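Local coordinates for genome polyprotein (Chicken sicinivirus JSY, PDB 6QWT) that probably copies the viral genome as the 3Dpol RNA-dependent RNA polymerase, the C-terminal piece of the picornaviral polyprotein, at residues P72-K75 / L76-R80; M306-N309 / I310-S314. All blocks are in the same frame, centred on the assembly; numbering follows the deposited sequence.

Contact 1 of 2, residues P72-K75 / L76-R80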
# COMPACT_ATOMS: atom_id res chain seq x y z
N PRO A 72 7.34 -24.81 2.04
CA PRO A 72 6.09 -25.23 2.69
C PRO A 72 5.10 -24.09 2.90
O PRO A 72 3.89 -24.30 2.76
CB PRO A 72 6.58 -25.82 4.02
CG PRO A 72 7.95 -26.30 3.72
CD PRO A 72 8.52 -25.29 2.77
N ALA A 73 5.59 -22.89 3.23
CA ALA A 73 4.68 -21.76 3.43
C ALA A 73 4.00 -21.38 2.12
O ALA A 73 2.81 -21.04 2.11
CB ALA A 73 5.44 -20.57 4.00
N VAL A 74 4.74 -21.43 1.01
CA VAL A 74 4.14 -21.16 -0.30
C VAL A 74 2.99 -22.13 -0.57
O VAL A 74 1.89 -21.72 -0.93
CB VAL A 74 5.21 -21.23 -1.40
CG1 VAL A 74 4.56 -21.15 -2.77
CG2 VAL A 74 6.24 -20.12 -1.22
N LYS A 75 3.25 -23.42 -0.38
CA LYS A 75 2.21 -24.42 -0.61
C LYS A 75 1.03 -24.22 0.33
O LYS A 75 -0.13 -24.35 -0.09
CB LYS A 75 2.80 -25.83 -0.44
CG LYS A 75 3.96 -26.12 -1.37
CD LYS A 75 3.54 -26.02 -2.83
CE LYS A 75 4.72 -26.26 -3.76
NZ LYS A 75 4.28 -26.24 -5.19
N LEU A 76 1.30 -23.91 1.60
CA LEU A 76 0.22 -23.72 2.56
C LEU A 76 -0.68 -22.55 2.16
O LEU A 76 -1.91 -22.66 2.18
CB LEU A 76 0.81 -23.49 3.96
CG LEU A 76 -0.22 -23.31 5.08
CD1 LEU A 76 -1.16 -24.51 5.14
CD2 LEU A 76 0.48 -23.09 6.40
N TYR A 77 -0.08 -21.42 1.79
CA TYR A 77 -0.87 -20.24 1.44
C TYR A 77 -1.73 -20.51 0.21
O TYR A 77 -2.95 -20.27 0.23
CB TYR A 77 0.05 -19.04 1.20
CG TYR A 77 -0.66 -17.83 0.65
CD1 TYR A 77 -1.54 -17.10 1.45
CD2 TYR A 77 -0.48 -17.43 -0.66
CE1 TYR A 77 -2.20 -16.01 0.95
CE2 TYR A 77 -1.14 -16.33 -1.17
CZ TYR A 77 -2.00 -15.62 -0.36
OH TYR A 77 -2.68 -14.52 -0.84
N PHE A 78 -1.14 -21.03 -0.86
CA PHE A 78 -1.91 -21.30 -2.07
C PHE A 78 -2.90 -22.44 -1.88
O PHE A 78 -3.90 -22.50 -2.60
CB PHE A 78 -0.98 -21.60 -3.24
CG PHE A 78 -0.41 -20.37 -3.87
CD1 PHE A 78 -1.13 -19.66 -4.82
CD2 PHE A 78 0.84 -19.90 -3.50
CE1 PHE A 78 -0.61 -18.52 -5.40
CE2 PHE A 78 1.37 -18.76 -4.07
CZ PHE A 78 0.65 -18.07 -5.02
N SER A 79 -2.64 -23.35 -0.94
CA SER A 79 -3.62 -24.39 -0.63
C SER A 79 -4.89 -23.77 -0.07
O SER A 79 -6.01 -24.13 -0.48
CB SER A 79 -3.02 -25.40 0.36
OG SER A 79 -3.99 -26.34 0.77
N ARG A 80 -4.75 -22.83 0.87
CA ARG A 80 -5.91 -22.17 1.44
C ARG A 80 -6.59 -21.26 0.42
O ARG A 80 -7.82 -21.19 0.37
CB ARG A 80 -5.51 -21.37 2.68
CG ARG A 80 -6.59 -20.41 3.14
CD ARG A 80 -6.43 -20.04 4.60
NE ARG A 80 -6.36 -21.22 5.45
CZ ARG A 80 -6.36 -21.17 6.78
NH1 ARG A 80 -6.42 -20.00 7.40
NH2 ARG A 80 -6.29 -22.29 7.49

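Contact 2 of 2, residues M306-N309 / I310-S314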
# COMPACT_ATOMS: atom_id res chain seq x y z
N MET A 306 0.52 -11.12 -0.73
CA MET A 306 0.89 -12.52 -0.84
C MET A 306 2.28 -12.76 -0.25
O MET A 306 2.47 -13.72 0.50
CB MET A 306 0.81 -12.97 -2.30
CG MET A 306 -0.56 -12.72 -2.91
SD MET A 306 -0.75 -13.22 -4.63
CE MET A 306 -0.26 -14.92 -4.54
N VAL A 307 3.24 -11.88 -0.56
CA VAL A 307 4.57 -11.99 0.02
C VAL A 307 4.49 -11.98 1.54
O VAL A 307 5.12 -12.80 2.23
CB VAL A 307 5.48 -10.86 -0.49
CG1 VAL A 307 6.74 -10.74 0.37
CG2 VAL A 307 5.84 -11.08 -1.94
N ASN A 308 3.72 -11.04 2.09
CA ASN A 308 3.59 -10.95 3.54
C ASN A 308 2.97 -12.21 4.13
O ASN A 308 3.44 -12.72 5.15
CB ASN A 308 2.76 -9.72 3.89
CG ASN A 308 3.12 -9.13 5.22
OD1 ASN A 308 3.69 -9.80 6.08
ND2 ASN A 308 2.83 -7.84 5.40
N ASN A 309 1.90 -12.72 3.50
CA ASN A 309 1.28 -13.95 3.98
C ASN A 309 2.28 -15.10 3.99
O ASN A 309 2.40 -15.83 4.98
CB ASN A 309 0.07 -14.30 3.11
CG ASN A 309 -1.23 -13.69 3.62
OD1 ASN A 309 -2.09 -14.38 4.17
ND2 ASN A 309 -1.38 -12.38 3.43
N ILE A 310 3.01 -15.27 2.88
CA ILE A 310 3.98 -16.36 2.77
C ILE A 310 5.05 -16.24 3.84
O ILE A 310 5.42 -17.22 4.50
CB ILE A 310 4.60 -16.39 1.36
CG1 ILE A 310 3.52 -16.47 0.28
CG2 ILE A 310 5.60 -17.52 1.23
CD1 ILE A 310 3.13 -17.85 -0.10
N SER A 311 5.58 -15.03 4.02
CA SER A 311 6.67 -14.82 4.97
C SER A 311 6.22 -15.13 6.39
O SER A 311 6.91 -15.84 7.14
CB SER A 311 7.19 -13.39 4.86
OG SER A 311 7.58 -13.11 3.53
N LEU A 312 5.05 -14.61 6.79
CA LEU A 312 4.53 -14.89 8.13
C LEU A 312 4.31 -16.38 8.34
O LEU A 312 4.68 -16.93 9.38
CB LEU A 312 3.22 -14.13 8.35
CG LEU A 312 3.31 -12.61 8.46
CD1 LEU A 312 1.96 -11.97 8.17
CD2 LEU A 312 3.82 -12.20 9.84
N LEU A 313 3.70 -17.05 7.36
CA LEU A 313 3.47 -18.49 7.47
C LEU A 313 4.79 -19.25 7.60
O LEU A 313 4.87 -20.23 8.35
CB LEU A 313 2.67 -18.99 6.27
CG LEU A 313 1.19 -18.58 6.22
CD1 LEU A 313 0.62 -18.69 4.82
CD2 LEU A 313 0.37 -19.41 7.19
N SER A 314 5.84 -18.81 6.90
CA SER A 314 7.12 -19.49 7.01
C SER A 314 7.71 -19.34 8.41
O SER A 314 8.50 -20.19 8.85
CB SER A 314 8.10 -18.97 5.95
OG SER A 314 8.67 -17.73 6.33

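Contact 1 of 2, residues P72-K75 / L76-R80
Val-74 and Phe-78, one helical turn apart, carry the apolar side of this contact. The two side chains lie alongside each other and point the same way, with Val-74 CG1 4.0 Å from Phe-78 CD2. That methyl stands anti to its own backbone nitrogen (chi1 172°), which sets it against the rim of the ring. The ring also turns an edge to the backbone: Phe-78 CD2 lies 3.3 Å from Val-74 O, which is in the ring plane. A branched valine and a flat phenylalanine suit this flank, since both offer hydrocarbon to neighbouring helices.

Four i to i+4 backbone bonds join the turns. The straightest runs from Phe-78 N to Val-74 O, 3.1 Å long with an angle of 176° at the hydrogen, whereas Ser-79 N to Lys-75 O is more bent, at 143°.

Among charged groups, Lys-75 sends its long chain across to a salt bridge with Glu-252. Arg-80 NH1 is hydrogen-bonded to Trp-327 O, and the Arg-80 guanidinium makes a cation-pi contact with that tryptophan at the start of strand 327-332. Helix 70-81 thus lies with Val-74 and Phe-78 against helix 243-256, and with Val-74, Tyr-77 and Phe-78 against helix 298-316.

Contact 2 of 2, residues M306-N309 / I310-S314
Ser-311 grips Val-307 O twice. Its backbone N bonds to that oxygen at 2.9 Å, and the hydroxyl OG of Ser-311 donates to Val-307 O at 2.8 Å. Ser-311 OG stands above the carbonyl plane, 39° out of it, so it does not lie on a lone pair, whereas the amide N is tilted less. The first torsion (chi1 -56°) puts OG back over the preceding turn, where a buried hydroxyl finds a carbonyl acceptor; serine suits the place because it is short enough to do this.

All the touching residues are buried, so the contrast is between close and looser packing rather than between core and solvent. Close packing gathers over the carbonyls: Ile-310 CG1 is 3.0 Å from Met-306 O, and Leu-313 CG lies 3.3 Å from Asn-309 O. The Asn-308 side chain passes at a slant to that of Leu-312, with Asn-308 OD1 3.5 Å from Leu-312 CD1. The looser part is at Val-307, whose CG1 comes no nearer to Ser-311 OG than 4.0 Å; its side chain packs on Val-245, Phe-246 and Ile-249 of helix 243-256.

Asn-308 ND2 leaves the helix for Gly-333 O, in the turn between strands 327-332 and 335-340. Asn-309 ND2 is shared between Ser-305 O of its own helix and Gly-205 O outside it. Ser-311 OG is also bonded to Tyr-359 OH, and Ser-314 OG both donates to Ser-311 O and meets Trp-67 NE1.

Polar side chains in so buried a helix imply that hydrogen bonding, as well as apolar packing, ties helix 298-316 to the surrounding loops and strands within the catalytic region of the polymerase.

Contacts 1 and 2 lie on two helices, 70-81 and 298-316, and the centres of the two contacts are about 9 Å apart. Phe-78 CZ meets the Met-306 methyl CE at 3.3 Å, and Tyr-77 OH, hydrogen-bonded to Tyr-204 O, lies 3.5 Å from Met-306 CG, so the methionine runs along the face of helix 70-81. Farther along, the methyl of Ala-73 comes to 3.4 Å from Ile-310 O, a closeness that the small alanine permits. Both helices also pack on helix 243-256. Contact 1 meets strand 327-332 at its beginning, through Arg-80, while contact 2 reaches Cys-331 and Gly-333, next to and within the Tyr-Gly-Asp-Asp sequence of picornaviral polymerase motif C.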